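Binary enterotoxin of Clostridium perfringens component a (Clostridium perfringens, PDB 5WTZ) binds NAD+ and, as the enzymatic component of a two-part toxin, ADP-ribosylates actin. Local coordinates at residues Tyr93-Glu98 against Leu157-Leu162; Tyr315-Val320 against Lys355-Leu360; Ile359-Leu364 against Lys413-Ala418. All blocks are in the same frame, centred on the assembly; numbering follows the deposited sequence.

Contact 1: Tyr93-Glu98 against Leu157-Leu162; sequences YVYYYE and LVHLKL
Tyr-96 lays one ring face over Val-158, whose CB sits 3.8 Å from the centroid of the Tyr-96 ring, a CH-pi contact close to the ring normal. The ring lies there because CG of Tyr-96 falls between the backbone N and the carbonyl carbon (chi1 60°), which carries it across to the partner strand beside the valine. At its edge the same ring meets Leu-160 CD2. Val-94 continues this apolar face, with CG2 against Leu-160 CB and CG1 3.8 Å from Leu-162 CD1. Val-143 and Leu-188 pack on it.

The opposite face is more polar. The His-159 ring lies between those of Tyr-93 and Tyr-95, near parallel to both but slid so far that they barely overlap, with planes at 19° to Tyr-93 and 27° to Tyr-95. Lys-161, extended, runs over one face of the Tyr-93 ring, its CG 4.0 Å from the centroid of that ring. Both ring nitrogens of His-159 are taken up outside the strands, ND1 by Asp-207 and NE2 by Asp-11, which also binds Tyr-95 OH.

Four backbone bonds join the strands through Val-94 with Leu-160 and Tyr-96 with Val-158; Val-94 N to Leu-160 O and Val-158 N to Tyr-96 O both measure 2.8 Å. Antiparallel, with alternate side chains on alternate faces, strand 92-98 forms one border of the mixed five-stranded sheet in the first of two ADP-ribosyltransferase-like regions.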
loop_
_atom_site.group_PDB
_atom_site.type_symbol
_atom_site.label_atom_id
_atom_site.label_comp_id
_atom_site.label_asym_id
_atom_site.label_seq_id
_atom_site.Cartn_x
_atom_site.Cartn_y
_atom_site.Cartn_z
ATOM N N TYR A 93 -17.225 11.977 8.070
ATOM C CA TYR A 93 -17.148 11.739 6.633
ATOM C C TYR A 93 -16.433 12.895 5.928
ATOM O O TYR A 93 -16.656 14.074 6.235
ATOM C CB TYR A 93 -18.538 11.535 6.034
ATOM C CG TYR A 93 -19.262 10.295 6.482
ATOM C CD1 TYR A 93 -20.025 10.295 7.642
ATOM C CD2 TYR A 93 -19.211 9.121 5.732
ATOM C CE1 TYR A 93 -20.699 9.169 8.045
ATOM C CE2 TYR A 93 -19.890 7.990 6.132
ATOM C CZ TYR A 93 -20.633 8.024 7.296
ATOM O OH TYR A 93 -21.315 6.914 7.723
ATOM N N VAL A 94 -15.559 12.556 4.988
ATOM C CA VAL A 94 -14.830 13.559 4.233
ATOM C C VAL A 94 -14.946 13.270 2.747
ATOM O O VAL A 94 -15.394 12.184 2.364
ATOM C CB VAL A 94 -13.353 13.626 4.652
ATOM C CG1 VAL A 94 -13.245 14.172 6.073
ATOM C CG2 VAL A 94 -12.684 12.259 4.530
ATOM N N TYR A 95 -14.549 14.246 1.929
ATOM C CA TYR A 95 -14.776 14.229 0.482
ATOM C C TYR A 95 -13.516 14.547 -0.312
ATOM O O TYR A 95 -12.694 15.368 0.107
ATOM C CB TYR A 95 -15.879 15.231 0.109
ATOM C CG TYR A 95 -17.205 14.935 0.769
ATOM C CD1 TYR A 95 -17.468 15.363 2.063
ATOM C CD2 TYR A 95 -18.188 14.218 0.104
ATOM C CE1 TYR A 95 -18.672 15.090 2.675
ATOM C CE2 TYR A 95 -19.408 13.952 0.709
ATOM C CZ TYR A 95 -19.640 14.382 1.997
ATOM O OH TYR A 95 -20.845 14.110 2.618
ATOM N N TYR A 96 -13.354 13.884 -1.454
ATOM C CA TYR A 96 -12.372 14.303 -2.450
ATOM C C TYR A 96 -12.625 13.616 -3.779
ATOM O O TYR A 96 -13.001 12.437 -3.824
ATOM C CB TYR A 96 -10.933 14.034 -1.988
ATOM C CG TYR A 96 -10.602 12.585 -1.702
ATOM C CD1 TYR A 96 -10.904 12.009 -0.477
ATOM C CD2 TYR A 96 -9.951 11.804 -2.645
ATOM C CE1 TYR A 96 -10.585 10.673 -0.205
ATOM C CE2 TYR A 96 -9.635 10.487 -2.386
ATOM C CZ TYR A 96 -9.946 9.926 -1.175
ATOM O OH TYR A 96 -9.612 8.615 -0.941
ATOM N N TYR A 97 -12.449 14.380 -4.847
ATOM C CA TYR A 97 -12.446 13.843 -6.198
ATOM C C TYR A 97 -11.189 13.018 -6.382
ATOM O O TYR A 97 -10.141 13.355 -5.821
ATOM C CB TYR A 97 -12.494 14.956 -7.228
ATOM C CG TYR A 97 -13.844 15.611 -7.426
ATOM C CD1 TYR A 97 -14.925 14.897 -7.934
ATOM C CD2 TYR A 97 -14.026 16.941 -7.124
ATOM C CE1 TYR A 97 -16.159 15.516 -8.141
ATOM C CE2 TYR A 97 -15.250 17.567 -7.334
ATOM C CZ TYR A 97 -16.310 16.844 -7.834
ATOM O OH TYR A 97 -17.531 17.456 -8.030
ATOM N N GLU A 98 -11.284 11.944 -7.159
ATOM C CA GLU A 98 -10.163 11.018 -7.305
ATOM C C GLU A 98 -9.979 10.494 -8.742
ATOM O O GLU A 98 -10.939 10.402 -9.516
ATOM C CB GLU A 98 -10.331 9.852 -6.332
ATOM C CG GLU A 98 -9.154 8.856 -6.326
ATOM C CD GLU A 98 -7.809 9.520 -6.004
ATOM O OE1 GLU A 98 -7.253 10.264 -6.857
ATOM O OE2 GLU A 98 -7.308 9.291 -4.881
ATOM N N LEU A 157 -15.843 10.541 -7.180
ATOM C CA LEU A 157 -15.963 11.265 -5.925
ATOM C C LEU A 157 -15.878 10.252 -4.795
ATOM O O LEU A 157 -16.691 9.302 -4.722
ATOM C CB LEU A 157 -17.278 12.045 -5.841
ATOM C CG LEU A 157 -17.601 12.620 -4.451
ATOM C CD1 LEU A 157 -16.610 13.724 -4.068
ATOM C CD2 LEU A 157 -19.039 13.139 -4.369
ATOM N N VAL A 158 -14.898 10.433 -3.915
ATOM C CA VAL A 158 -14.746 9.550 -2.762
ATOM C C VAL A 158 -15.409 10.180 -1.540
ATOM O O VAL A 158 -15.132 11.317 -1.180
ATOM C CB VAL A 158 -13.263 9.234 -2.445
ATOM C CG1 VAL A 158 -13.157 8.293 -1.247
ATOM C CG2 VAL A 158 -12.571 8.596 -3.659
ATOM N N HIS A 159 -16.284 9.402 -0.918
ATOM C CA HIS A 159 -17.009 9.777 0.280
ATOM C C HIS A 159 -16.507 8.861 1.400
ATOM O O HIS A 159 -16.999 7.750 1.568
ATOM C CB HIS A 159 -18.512 9.636 0.026
ATOM C CG HIS A 159 -19.378 9.964 1.198
ATOM N ND1 HIS A 159 -20.463 9.195 1.550
ATOM C CD2 HIS A 159 -19.354 11.004 2.066
ATOM C CE1 HIS A 159 -21.059 9.730 2.603
ATOM N NE2 HIS A 159 -20.407 10.831 2.933
ATOM N N LEU A 160 -15.514 9.345 2.144
ATOM C CA LEU A 160 -14.673 8.519 3.006
ATOM C C LEU A 160 -15.018 8.706 4.470
ATOM O O LEU A 160 -15.061 9.840 4.957
ATOM C CB LEU A 160 -13.191 8.863 2.767
ATOM C CG LEU A 160 -12.142 8.046 3.544
ATOM C CD1 LEU A 160 -12.142 6.570 3.142
ATOM C CD2 LEU A 160 -10.754 8.645 3.358
ATOM N N LYS A 161 -15.266 7.592 5.161
ATOM C CA LYS A 161 -15.643 7.615 6.573
ATOM C C LYS A 161 -14.418 7.415 7.458
ATOM O O LYS A 161 -13.805 6.343 7.467
ATOM C CB LYS A 161 -16.698 6.551 6.871
ATOM C CG LYS A 161 -17.262 6.621 8.292
ATOM C CD LYS A 161 -18.250 5.506 8.583
ATOM C CE LYS A 161 -18.944 5.735 9.921
ATOM N NZ LYS A 161 -19.899 4.636 10.270
ATOM N N LEU A 162 -14.068 8.461 8.197
ATOM C CA LEU A 162 -12.948 8.418 9.127
ATOM C C LEU A 162 -13.445 7.967 10.487
ATOM O O LEU A 162 -14.348 8.582 11.049
ATOM C CB LEU A 162 -12.286 9.799 9.242
ATOM C CG LEU A 162 -11.906 10.542 7.965
ATOM C CD1 LEU A 162 -11.279 11.879 8.330
ATOM C CD2 LEU A 162 -10.961 9.705 7.127
#

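Contact 2: Tyr315-Val320 against Lys355-Leu360; sequences YDFNKV and KRKLIL. With NAD (nicotinamide-adenine-dinucleotide), chain B.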
loop_
_atom_site.group_PDB
_atom_site.type_symbol
_atom_site.label_atom_id
_atom_site.label_comp_id
_atom_site.label_asym_id
_atom_site.label_seq_id
_atom_site.Cartn_x
_atom_site.Cartn_y
_atom_site.Cartn_z
ATOM N N TYR A 315 11.063 -3.073 -20.128
ATOM C CA TYR A 315 11.464 -3.009 -18.723
ATOM C C TYR A 315 12.106 -1.644 -18.389
ATOM O O TYR A 315 12.485 -1.383 -17.249
ATOM C CB TYR A 315 12.407 -4.184 -18.421
ATOM C CG TYR A 315 12.757 -4.409 -16.964
ATOM C CD1 TYR A 315 11.772 -4.548 -15.991
ATOM C CD2 TYR A 315 14.091 -4.524 -16.572
ATOM C CE1 TYR A 315 12.108 -4.774 -14.658
ATOM C CE2 TYR A 315 14.432 -4.751 -15.251
ATOM C CZ TYR A 315 13.447 -4.875 -14.303
ATOM O OH TYR A 315 13.814 -5.096 -12.994
ATOM N N ASP A 316 12.211 -0.770 -19.391
ATOM C CA ASP A 316 12.742 0.573 -19.183
ATOM C C ASP A 316 11.641 1.516 -18.705
ATOM O O ASP A 316 11.006 2.196 -19.511
ATOM C CB ASP A 316 13.375 1.115 -20.470
ATOM C CG ASP A 316 14.123 2.425 -20.252
ATOM O OD1 ASP A 316 14.047 3.000 -19.144
ATOM O OD2 ASP A 316 14.791 2.885 -21.193
ATOM N N PHE A 317 11.436 1.573 -17.394
ATOM C CA PHE A 317 10.332 2.349 -16.827
ATOM C C PHE A 317 10.657 3.832 -16.721
ATOM O O PHE A 317 9.834 4.619 -16.253
ATOM C CB PHE A 317 9.944 1.798 -15.459
ATOM C CG PHE A 317 9.469 0.377 -15.503
ATOM C CD1 PHE A 317 8.546 -0.029 -16.460
ATOM C CD2 PHE A 317 9.964 -0.560 -14.611
ATOM C CE1 PHE A 317 8.111 -1.348 -16.512
ATOM C CE2 PHE A 317 9.533 -1.870 -14.652
ATOM C CZ PHE A 317 8.615 -2.268 -15.607
ATOM N N ASN A 318 11.848 4.210 -17.169
ATOM C CA ASN A 318 12.206 5.621 -17.289
ATOM C C ASN A 318 11.486 6.276 -18.462
ATOM O O ASN A 318 11.568 7.486 -18.664
ATOM C CB ASN A 318 13.720 5.782 -17.440
ATOM C CG ASN A 318 14.454 5.659 -16.115
ATOM O OD1 ASN A 318 13.874 5.890 -15.055
ATOM N ND2 ASN A 318 15.733 5.294 -16.170
ATOM N N LYS A 319 10.780 5.459 -19.236
ATOM C CA LYS A 319 9.948 5.952 -20.322
ATOM C C LYS A 319 8.468 5.761 -19.987
ATOM O O LYS A 319 8.034 4.656 -19.660
ATOM C CB LYS A 319 10.321 5.246 -21.624
ATOM C CG LYS A 319 11.794 5.404 -21.970
ATOM C CD LYS A 319 12.152 4.723 -23.275
ATOM C CE LYS A 319 13.543 5.128 -23.732
ATOM N NZ LYS A 319 13.669 6.611 -23.752
ATOM N N VAL A 320 7.696 6.844 -20.059
ATOM C CA VAL A 320 6.299 6.801 -19.644
ATOM C C VAL A 320 5.512 5.714 -20.369
ATOM O O VAL A 320 4.698 5.032 -19.747
ATOM C CB VAL A 320 5.597 8.168 -19.857
ATOM C CG1 VAL A 320 6.127 9.194 -18.878
ATOM C CG2 VAL A 320 5.785 8.652 -21.278
ATOM N N LYS A 355 18.611 -3.267 -7.220
ATOM C CA LYS A 355 18.277 -2.694 -8.516
ATOM C C LYS A 355 17.023 -3.270 -9.170
ATOM O O LYS A 355 16.593 -2.760 -10.211
ATOM C CB LYS A 355 19.470 -2.832 -9.462
ATOM C CG LYS A 355 20.623 -1.903 -9.075
ATOM C CD LYS A 355 21.733 -1.892 -10.097
ATOM C CE LYS A 355 22.831 -0.911 -9.673
ATOM N NZ LYS A 355 23.900 -0.745 -10.696
ATOM N N ARG A 356 16.415 -4.299 -8.571
ATOM C CA ARG A 356 15.136 -4.790 -9.081
ATOM C C ARG A 356 14.088 -3.657 -9.070
ATOM O O ARG A 356 13.967 -2.936 -8.074
ATOM C CB ARG A 356 14.636 -5.982 -8.263
ATOM C CG ARG A 356 15.569 -7.196 -8.350
ATOM C CD ARG A 356 14.917 -8.445 -7.805
ATOM N NE ARG A 356 15.848 -9.561 -7.927
ATOM C CZ ARG A 356 15.679 -10.758 -7.371
ATOM N NH1 ARG A 356 14.615 -11.011 -6.623
ATOM N NH2 ARG A 356 16.593 -11.700 -7.554
ATOM N N LYS A 357 13.361 -3.498 -10.179
ATOM C CA LYS A 357 12.473 -2.332 -10.397
ATOM C C LYS A 357 11.024 -2.610 -10.033
ATOM O O LYS A 357 10.152 -1.738 -10.142
ATOM C CB LYS A 357 12.536 -1.881 -11.864
ATOM C CG LYS A 357 13.938 -1.592 -12.389
ATOM C CD LYS A 357 13.889 -1.278 -13.888
ATOM C CE LYS A 357 15.269 -1.171 -14.498
ATOM N NZ LYS A 357 15.160 -0.924 -15.955
ATOM N N LEU A 358 10.758 -3.841 -9.624
ATOM C CA LEU A 358 9.391 -4.254 -9.373
ATOM C C LEU A 358 9.232 -4.574 -7.898
ATOM O O LEU A 358 9.774 -5.566 -7.398
ATOM C CB LEU A 358 9.035 -5.456 -10.256
ATOM C CG LEU A 358 9.043 -5.203 -11.774
ATOM C CD1 LEU A 358 8.979 -6.511 -12.544
ATOM C CD2 LEU A 358 7.901 -4.273 -12.202
ATOM N N ILE A 359 8.485 -3.730 -7.201
ATOM C CA ILE A 359 8.287 -3.875 -5.763
ATOM C C ILE A 359 6.873 -4.351 -5.434
ATOM O O ILE A 359 5.899 -3.587 -5.521
ATOM C CB ILE A 359 8.557 -2.550 -5.025
ATOM C CG1 ILE A 359 9.908 -1.973 -5.453
ATOM C CG2 ILE A 359 8.466 -2.754 -3.516
ATOM C CD1 ILE A 359 10.185 -0.553 -4.937
ATOM N N LEU A 360 6.763 -5.620 -5.059
ATOM C CA LEU A 360 5.485 -6.178 -4.631
ATOM C C LEU A 360 5.087 -5.569 -3.298
ATOM O O LEU A 360 5.887 -5.524 -2.365
ATOM C CB LEU A 360 5.566 -7.701 -4.514
ATOM C CG LEU A 360 4.206 -8.386 -4.337
ATOM C CD1 LEU A 360 3.345 -8.179 -5.574
ATOM C CD2 LEU A 360 4.421 -9.886 -4.030
HETATM P PA NAD B . 13.510 -16.459 -6.166
HETATM O O1A NAD B . 13.770 -17.942 -6.294
HETATM O O2A NAD B . 12.139 -15.960 -5.825
HETATM O O5B NAD B . 13.945 -15.710 -7.526
HETATM C C5B NAD B . 15.091 -16.086 -8.297
HETATM C C4B NAD B . 14.883 -15.667 -9.740
HETATM O O4B NAD B . 13.758 -16.394 -10.252
HETATM C C3B NAD B . 14.566 -14.180 -9.865
HETATM O O3B NAD B . 15.195 -13.678 -11.055
HETATM C C2B NAD B . 13.050 -14.158 -10.006
HETATM O O2B NAD B . 12.582 -13.037 -10.763
HETATM C C1B NAD B . 12.746 -15.484 -10.693
HETATM N N9A NAD B . 11.418 -15.964 -10.259
HETATM C C8A NAD B . 11.019 -16.205 -8.997
HETATM N N7A NAD B . 9.722 -16.623 -8.977
HETATM C C5A NAD B . 9.291 -16.626 -10.243
HETATM C C6A NAD B . 8.029 -16.956 -10.937
HETATM N N6A NAD B . 6.951 -17.367 -10.232
HETATM N N1A NAD B . 7.987 -16.810 -12.283
HETATM C C2A NAD B . 9.058 -16.408 -12.989
HETATM N N3A NAD B . 10.242 -16.105 -12.423
HETATM C C4A NAD B . 10.402 -16.185 -11.081
HETATM O O3 NAD B . 14.532 -15.916 -5.056
HETATM P PN NAD B . 14.972 -14.404 -4.730
HETATM O O1N NAD B . 13.759 -13.670 -4.201
HETATM O O2N NAD B . 15.756 -13.873 -5.907
HETATM O O5D NAD B . 16.012 -14.702 -3.539
HETATM C C5D NAD B . 15.642 -15.463 -2.390
HETATM C C4D NAD B . 16.687 -15.261 -1.308
HETATM O O4D NAD B . 16.536 -13.958 -0.742
HETATM C C3D NAD B . 16.446 -16.221 -0.161
HETATM O O3D NAD B . 17.689 -16.373 0.547
HETATM C C2D NAD B . 15.452 -15.480 0.706
HETATM O O2D NAD B . 15.545 -15.880 2.078
HETATM C C1D NAD B . 15.820 -14.011 0.486
HETATM N N1N NAD B . 14.652 -13.108 0.408
HETATM C C2N NAD B . 14.380 -12.423 -0.722
HETATM C C3N NAD B . 13.273 -11.569 -0.783
HETATM C C7N NAD B . 12.946 -10.785 -2.025
HETATM O O7N NAD B . 13.286 -11.172 -3.150
HETATM N N7N NAD B . 12.305 -9.644 -1.834
HETATM C C4N NAD B . 12.447 -11.400 0.322
HETATM C C5N NAD B . 12.747 -12.117 1.469
HETATM C C6N NAD B . 13.859 -12.963 1.480
HETATM O O HOH W 1 14.016 1.779 -16.180
#
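Lys-357 and Tyr-315 make most of this contact, and two hydrogen bonds join them. The ammonium NZ of Lys-357 gives one to the backbone O of Tyr-315 at 3.0 Å, arriving above the carbonyl plane. At the other end of the tyrosine, Lys-357 N donates to Tyr-315 OH over 3.3 Å, so backbone and side chain of the lysine hold the two ends of one residue.

Between these bonds the aliphatic chain, extended beyond CG, crosses one face of the phenol: Lys-357 CD lies 3.9 Å from the centroid of the Tyr-315 ring. NZ adds an off-centre cation-pi contact at 4.3 Å from the same centroid.

Apolar packing comes from Phe-317, which meets Lys-357 CB at its ring edge and touches Leu-358 CD2 with CE2 at 3.8 Å.

A water accepts from Lys-357 NZ and donates to Asp-316 OD1, which also receives Asn-318 N in an Asx turn.

Arg-356 points its side chain the other way, to NAD. Its NH2 reaches O2N of the NAD at 2.9 Å and NH1 reaches the same oxygen at 3.2 Å; NH1 also bonds Arg-300 O.

The chemistry divides between neighbours: Lys-357 spends its charge on a carbonyl, a ring and a water, tying the 315-320 loop to the start of the strand, while Arg-356 would offset the negative charge of the NAD diphosphate.

Contact 3: Ile359-Leu364 against Lys413-Ala418; sequences ILRLHL and KLIIDA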
loop_
_atom_site.group_PDB
_atom_site.type_symbol
_atom_site.label_atom_id
_atom_site.label_comp_id
_atom_site.label_asym_id
_atom_site.label_seq_id
_atom_site.Cartn_x
_atom_site.Cartn_y
_atom_site.Cartn_z
ATOM N N ILE A 359 8.485 -3.730 -7.201
ATOM C CA ILE A 359 8.287 -3.875 -5.763
ATOM C C ILE A 359 6.873 -4.351 -5.434
ATOM O O ILE A 359 5.899 -3.587 -5.521
ATOM C CB ILE A 359 8.557 -2.550 -5.025
ATOM C CG1 ILE A 359 9.908 -1.973 -5.453
ATOM C CG2 ILE A 359 8.466 -2.754 -3.516
ATOM C CD1 ILE A 359 10.185 -0.553 -4.937
ATOM N N LEU A 360 6.763 -5.620 -5.059
ATOM C CA LEU A 360 5.485 -6.178 -4.631
ATOM C C LEU A 360 5.087 -5.569 -3.298
ATOM O O LEU A 360 5.887 -5.524 -2.365
ATOM C CB LEU A 360 5.566 -7.701 -4.514
ATOM C CG LEU A 360 4.206 -8.386 -4.337
ATOM C CD1 LEU A 360 3.345 -8.179 -5.574
ATOM C CD2 LEU A 360 4.421 -9.886 -4.030
ATOM N N ARG A 361 3.871 -5.041 -3.223
ATOM C CA ARG A 361 3.296 -4.686 -1.927
ATOM C C ARG A 361 2.043 -5.521 -1.760
ATOM O O ARG A 361 0.967 -5.169 -2.263
ATOM C CB ARG A 361 3.004 -3.183 -1.820
ATOM C CG ARG A 361 2.420 -2.769 -0.456
ATOM C CD ARG A 361 2.613 -1.276 -0.147
ATOM N NE ARG A 361 1.883 -0.427 -1.096
ATOM C CZ ARG A 361 1.954 0.904 -1.137
ATOM N NH1 ARG A 361 2.736 1.567 -0.298
ATOM N NH2 ARG A 361 1.261 1.579 -2.045
ATOM N N LEU A 362 2.214 -6.647 -1.071
ATOM C CA LEU A 362 1.231 -7.729 -1.049
ATOM C C LEU A 362 0.345 -7.703 0.186
ATOM O O LEU A 362 0.840 -7.718 1.322
ATOM C CB LEU A 362 1.948 -9.077 -1.130
ATOM C CG LEU A 362 1.058 -10.328 -1.142
ATOM C CD1 LEU A 362 0.179 -10.430 -2.440
ATOM C CD2 LEU A 362 1.926 -11.572 -0.909
ATOM N N HIS A 363 -0.959 -7.682 -0.044
ATOM C CA HIS A 363 -1.952 -7.870 1.011
ATOM C C HIS A 363 -2.094 -9.367 1.247
ATOM O O HIS A 363 -2.670 -10.069 0.412
ATOM C CB HIS A 363 -3.300 -7.255 0.623
ATOM C CG HIS A 363 -4.359 -7.394 1.678
ATOM N ND1 HIS A 363 -5.696 -7.199 1.417
ATOM C CD2 HIS A 363 -4.276 -7.709 2.992
ATOM C CE1 HIS A 363 -6.395 -7.394 2.523
ATOM N NE2 HIS A 363 -5.558 -7.711 3.491
ATOM N N LEU A 364 -1.544 -9.839 2.369
ATOM C CA LEU A 364 -1.492 -11.252 2.725
ATOM C C LEU A 364 -2.587 -11.569 3.733
ATOM O O LEU A 364 -2.477 -11.201 4.907
ATOM C CB LEU A 364 -0.106 -11.597 3.302
ATOM C CG LEU A 364 0.210 -13.052 3.660
ATOM C CD1 LEU A 364 0.033 -13.920 2.422
ATOM C CD2 LEU A 364 1.631 -13.187 4.196
ATOM N N LYS A 413 10.787 2.930 -10.556
ATOM C CA LYS A 413 10.406 1.608 -10.096
ATOM C C LYS A 413 8.889 1.528 -9.956
ATOM O O LYS A 413 8.215 2.566 -9.864
ATOM C CB LYS A 413 11.109 1.289 -8.778
ATOM C CG LYS A 413 12.640 1.274 -8.918
ATOM C CD LYS A 413 13.323 0.829 -7.631
ATOM C CE LYS A 413 14.767 0.407 -7.899
ATOM N NZ LYS A 413 15.548 0.187 -6.620
ATOM N N LEU A 414 8.347 0.314 -9.953
ATOM C CA LEU A 414 6.899 0.128 -9.835
ATOM C C LEU A 414 6.507 -0.561 -8.540
ATOM O O LEU A 414 6.912 -1.691 -8.264
ATOM C CB LEU A 414 6.355 -0.670 -11.021
ATOM C CG LEU A 414 6.629 -0.056 -12.396
ATOM C CD1 LEU A 414 6.096 -0.941 -13.504
ATOM C CD2 LEU A 414 6.036 1.358 -12.504
ATOM N N ILE A 415 5.707 0.139 -7.756
ATOM C CA ILE A 415 5.095 -0.432 -6.575
ATOM C C ILE A 415 3.837 -1.173 -7.021
ATOM O O ILE A 415 2.896 -0.560 -7.529
ATOM C CB ILE A 415 4.771 0.672 -5.548
ATOM C CG1 ILE A 415 6.037 1.472 -5.237
ATOM C CG2 ILE A 415 4.176 0.063 -4.268
ATOM C CD1 ILE A 415 5.795 2.802 -4.576
ATOM N N ILE A 416 3.837 -2.488 -6.858
ATOM C CA ILE A 416 2.752 -3.316 -7.389
ATOM C C ILE A 416 1.905 -3.810 -6.228
ATOM O O ILE A 416 2.234 -4.801 -5.570
ATOM C CB ILE A 416 3.303 -4.491 -8.224
ATOM C CG1 ILE A 416 4.226 -3.950 -9.328
ATOM C CG2 ILE A 416 2.166 -5.311 -8.821
ATOM C CD1 ILE A 416 4.820 -5.001 -10.206
ATOM N N ASP A 417 0.830 -3.079 -5.952
ATOM C CA ASP A 417 -0.116 -3.490 -4.917
ATOM C C ASP A 417 -0.905 -4.686 -5.401
ATOM O O ASP A 417 -1.512 -4.641 -6.468
ATOM C CB ASP A 417 -1.057 -2.343 -4.561
ATOM C CG ASP A 417 -0.416 -1.353 -3.617
ATOM O OD1 ASP A 417 -0.317 -1.658 -2.412
ATOM O OD2 ASP A 417 -0.004 -0.281 -4.086
ATOM N N ALA A 418 -0.886 -5.761 -4.623
ATOM C CA ALA A 418 -1.552 -6.984 -5.022
ATOM C C ALA A 418 -2.207 -7.617 -3.815
ATOM O O ALA A 418 -1.864 -7.301 -2.676
ATOM C CB ALA A 418 -0.562 -7.961 -5.659
HETATM O O HOH W 2 -1.242 -4.148 -1.357
#
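Ile-359 to His-363 run parallel to Leu-414 to Ala-418, their axes 20° apart, joined by five backbone hydrogen bonds that pass from strand to strand in alternation, from Ile-359 N on Leu-414 O, through Ile-416 N on Ile-359 O at 2.7 Å, to His-363 N on Ala-418 O.

Arg-361 and Asp-417 are paired across the strands and point the same way. CG of Arg-361 is anti to its backbone N, and the chain bends at chi3 (64°), which brings the guanidinium side-on to the carboxylate. NE meets Asp-417 OD1 at 2.8 Å and NH2 meets Asp-417 OD2 at 3.0 Å, one nitrogen to each oxygen. The fit is not quite flat, for the two planes are 35° apart: OD2 is met on its syn lone pair, whereas NE stands somewhat out of the carboxylate plane at OD1. Ile-415 CG2 covers one guanidinium face, 3.9 Å from Arg-361 CZ. The remaining nitrogen, NH1, makes a salt bridge with Asp-138 of the first ADP-ribosyltransferase-like region, and Phe-61 of helix 36-61 packs on Ile-359, Arg-361 and Ile-415.

On the other face Leu-360 CD1 rests 3.9 Å from Ala-418 CB, and Leu-362 CD1 touches the same methyl at 4.1 Å. This face also meets Tyr-393 and Met-301, and the side chain of Leu-360 is about 8 Å from the bound NAD.

One buried arginine thus faces two acids, one on the neighbouring strand and one from the first region. The two carboxylates would offset the buried positive charge, and the bridge from NH1 to Asp-138 ties this sheet to the first region.

Contacts 1 and 3 are both buried strand pairings, each in one of two five-stranded sheets with the same strand order, 1-3-5-4-2. Contact 1 joins the first and third strands of its sheet, antiparallel; contact 3 joins the third and fifth of the other, parallel. Their centres lie 24 Å apart. Contact 2, only partly buried, shares Ile-359 and Leu-360 with contact 3, and Lys-357 O probably accepts a hydrogen bond from Leu-414 N, so contact 2 continues directly into the strand pair of contact 3. Aromatic rings dominate contact 1; a lysine laid over a tyrosine ring marks contact 2, with the neighbouring arginine turned to NAD; and a buried ion pair marks contact 3.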